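Local coordinates for protein S-adenosylmethionine dependent methyltransferase (Mesorhizobium loti, PDB 3BKW) that probably transfers methyl groups from S-adenosylmethionine to an acceptor substrate, as a class I methyltransferase, at residues W32-A37 / H210-C215. Numbering follows the deposited sequence.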
loop_
_atom_site.group_PDB
_atom_site.type_symbol
_atom_site.label_atom_id
_atom_site.label_comp_id
_atom_site.label_asym_id
_atom_site.label_seq_id
_atom_site.Cartn_x
_atom_site.Cartn_y
_atom_site.Cartn_z
ATOM N N TRP A 32 16.505 -1.422 9.062
ATOM C CA TRP A 32 16.620 -2.763 9.656
ATOM C C TRP A 32 15.701 -2.996 10.860
ATOM O O TRP A 32 14.993 -3.996 10.867
ATOM C CB TRP A 32 18.072 -3.168 9.935
ATOM C CG TRP A 32 18.214 -4.340 10.857
ATOM C CD1 TRP A 32 18.745 -4.320 12.089
ATOM C CD2 TRP A 32 17.771 -5.685 10.622
ATOM N NE1 TRP A 32 18.689 -5.560 12.645
ATOM C CE2 TRP A 32 18.084 -6.422 11.780
ATOM C CE3 TRP A 32 17.122 -6.332 9.560
ATOM C CZ2 TRP A 32 17.817 -7.790 11.902
ATOM C CZ3 TRP A 32 16.830 -7.713 9.679
ATOM C CH2 TRP A 32 17.173 -8.418 10.854
ATOM N N PRO A 33 15.718 -2.113 11.879
ATOM C CA PRO A 33 14.805 -2.340 13.010
ATOM C C PRO A 33 13.324 -2.506 12.656
ATOM O O PRO A 33 12.656 -3.379 13.221
ATOM C CB PRO A 33 15.038 -1.114 13.885
ATOM C CG PRO A 33 16.439 -0.707 13.570
ATOM C CD PRO A 33 16.584 -0.945 12.117
ATOM N N ALA A 34 12.834 -1.697 11.718
ATOM C CA ALA A 34 11.452 -1.792 11.224
ATOM C C ALA A 34 11.185 -3.110 10.518
ATOM O O ALA A 34 10.147 -3.731 10.745
ATOM C CB ALA A 34 11.156 -0.652 10.280
ATOM N N LEU A 35 12.134 -3.543 9.692
ATOM C CA LEU A 35 12.001 -4.810 8.950
ATOM C C LEU A 35 12.132 -5.997 9.911
ATOM O O LEU A 35 11.340 -6.946 9.851
ATOM C CB LEU A 35 13.023 -4.863 7.808
ATOM C CG LEU A 35 12.786 -5.910 6.725
ATOM C CD1 LEU A 35 11.435 -5.667 6.051
ATOM C CD2 LEU A 35 13.947 -5.932 5.723
ATOM N N ARG A 36 13.089 -5.907 10.847
ATOM C CA ARG A 36 13.285 -6.934 11.884
ATOM C C ARG A 36 11.999 -7.148 12.704
ATOM O O ARG A 36 11.625 -8.281 12.999
ATOM C CB ARG A 36 14.425 -6.537 12.814
ATOM C CG ARG A 36 14.709 -7.544 13.946
ATOM C CD ARG A 36 15.797 -7.015 14.859
ATOM N NE ARG A 36 15.414 -5.748 15.468
ATOM C CZ ARG A 36 16.245 -4.854 16.020
ATOM N NH1 ARG A 36 17.571 -5.050 16.057
ATOM N NH2 ARG A 36 15.747 -3.729 16.534
ATOM N N ALA A 37 11.326 -6.042 13.040
ATOM C CA ALA A 37 10.068 -6.084 13.798
ATOM C C ALA A 37 8.937 -6.829 13.084
ATOM O O ALA A 37 8.036 -7.371 13.739
ATOM C CB ALA A 37 9.625 -4.691 14.153
ATOM N N HIS A 210 1.553 -7.091 6.590
ATOM C CA HIS A 210 1.982 -5.773 7.081
ATOM C C HIS A 210 2.665 -5.021 5.948
ATOM O O HIS A 210 3.416 -5.604 5.176
ATOM C CB HIS A 210 2.951 -5.946 8.266
ATOM C CG HIS A 210 3.306 -4.673 8.976
ATOM N ND1 HIS A 210 2.589 -4.193 10.051
ATOM C CD2 HIS A 210 4.330 -3.809 8.787
ATOM C CE1 HIS A 210 3.144 -3.067 10.472
ATOM N NE2 HIS A 210 4.205 -2.816 9.725
ATOM N N VAL A 211 2.355 -3.736 5.828
ATOM C CA VAL A 211 2.932 -2.869 4.810
ATOM C C VAL A 211 3.425 -1.597 5.512
ATOM O O VAL A 211 2.658 -0.943 6.209
ATOM C CB VAL A 211 1.900 -2.509 3.723
ATOM C CG1 VAL A 211 2.523 -1.580 2.657
ATOM C CG2 VAL A 211 1.344 -3.761 3.062
ATOM N N GLU A 212 4.684 -1.248 5.306
ATOM C CA GLU A 212 5.245 -0.081 5.963
ATOM C C GLU A 212 6.076 0.722 4.990
ATOM O O GLU A 212 6.955 0.188 4.304
ATOM C CB GLU A 212 6.042 -0.561 7.155
ATOM C CG GLU A 212 6.477 0.486 8.110
ATOM C CD GLU A 212 6.934 -0.103 9.442
ATOM O OE1 GLU A 212 6.261 -1.010 10.006
ATOM O OE2 GLU A 212 7.949 0.378 9.958
ATOM N N GLU A 213 5.742 2.010 4.895
ATOM C CA GLU A 213 6.506 2.964 4.085
ATOM C C GLU A 213 7.404 3.532 5.154
ATOM O O GLU A 213 6.955 4.294 6.022
ATOM C CB GLU A 213 5.573 3.954 3.406
ATOM C CG GLU A 213 4.523 3.214 2.595
ATOM C CD GLU A 213 3.456 4.104 2.058
ATOM O OE1 GLU A 213 3.709 4.797 1.063
ATOM O OE2 GLU A 213 2.344 4.076 2.599
ATOM N N PHE A 214 8.677 3.125 5.099
ATOM C CA PHE A 214 9.608 3.346 6.191
ATOM C C PHE A 214 9.709 4.797 6.602
ATOM O O PHE A 214 9.746 5.678 5.757
ATOM C CB PHE A 214 10.992 2.712 5.938
ATOM C CG PHE A 214 12.049 3.164 6.926
ATOM C CD1 PHE A 214 11.963 2.766 8.247
ATOM C CD2 PHE A 214 13.080 4.015 6.542
ATOM C CE1 PHE A 214 12.909 3.196 9.191
ATOM C CE2 PHE A 214 14.040 4.447 7.483
ATOM C CZ PHE A 214 13.942 4.033 8.802
ATOM N N CYS A 215 9.670 5.007 7.916
ATOM C CA CYS A 215 9.855 6.305 8.531
ATOM C C CYS A 215 10.762 6.119 9.739
ATOM O O CYS A 215 10.429 5.332 10.652
ATOM C CB CYS A 215 8.520 6.884 8.984
ATOM S SG CYS A 215 8.708 8.522 9.720
HETATM O O HOH W 1 7.903 -2.588 11.742
#
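A single water joins Ala34 to Glu212, giving a hydrogen to each: it lies 2.7 Å from Ala34 O and 2.9 Å from Glu212 OE1, a donor between two acceptors. Glu212 OE1 is gripped a second time by His210 NE2 at 2.8 Å. That N-H, at 163°, comes nearly in the plane of the imidazole and meets the anti lone pair of OE1, the one turned away from OE2. Two residues apart on one strand, His210 and Glu212 point to the same side, which suits this pairing. With CG anti to the backbone N (chi1 -168°) and the chain extended beyond it, Glu212 reaches across to the helix, where its other oxygen, OE2, rests 3.4 Å from Ala34 CB.

The fold is the Rossmann-like one of class I methyltransferases, whose seven-stranded sheet has the order 3-2-1-4-5-7-6; strand 207-213, sixth in chain order, is an edge strand within this chain, and helix 32-38 packs over the sheet. An alanine in place of Glu212 would take away the carboxylate and would probably leave His210 NE2 and the water without their shared acceptor. Just past the strand, Phe214 sends CD1 to 4.1 Å from Ala34 CB, the methyl approaching the ring obliquely; a large apolar side chain fits this buried place, also touching Ala30 and Glu31. Alanine's small side chain suits a helix position so near both a carboxylate and a phenyl ring. On the strand's other side, Val211 and Glu213 meet the second subunit, Glu213 OE1 hydrogen-bonding to Tyr172 of that chain.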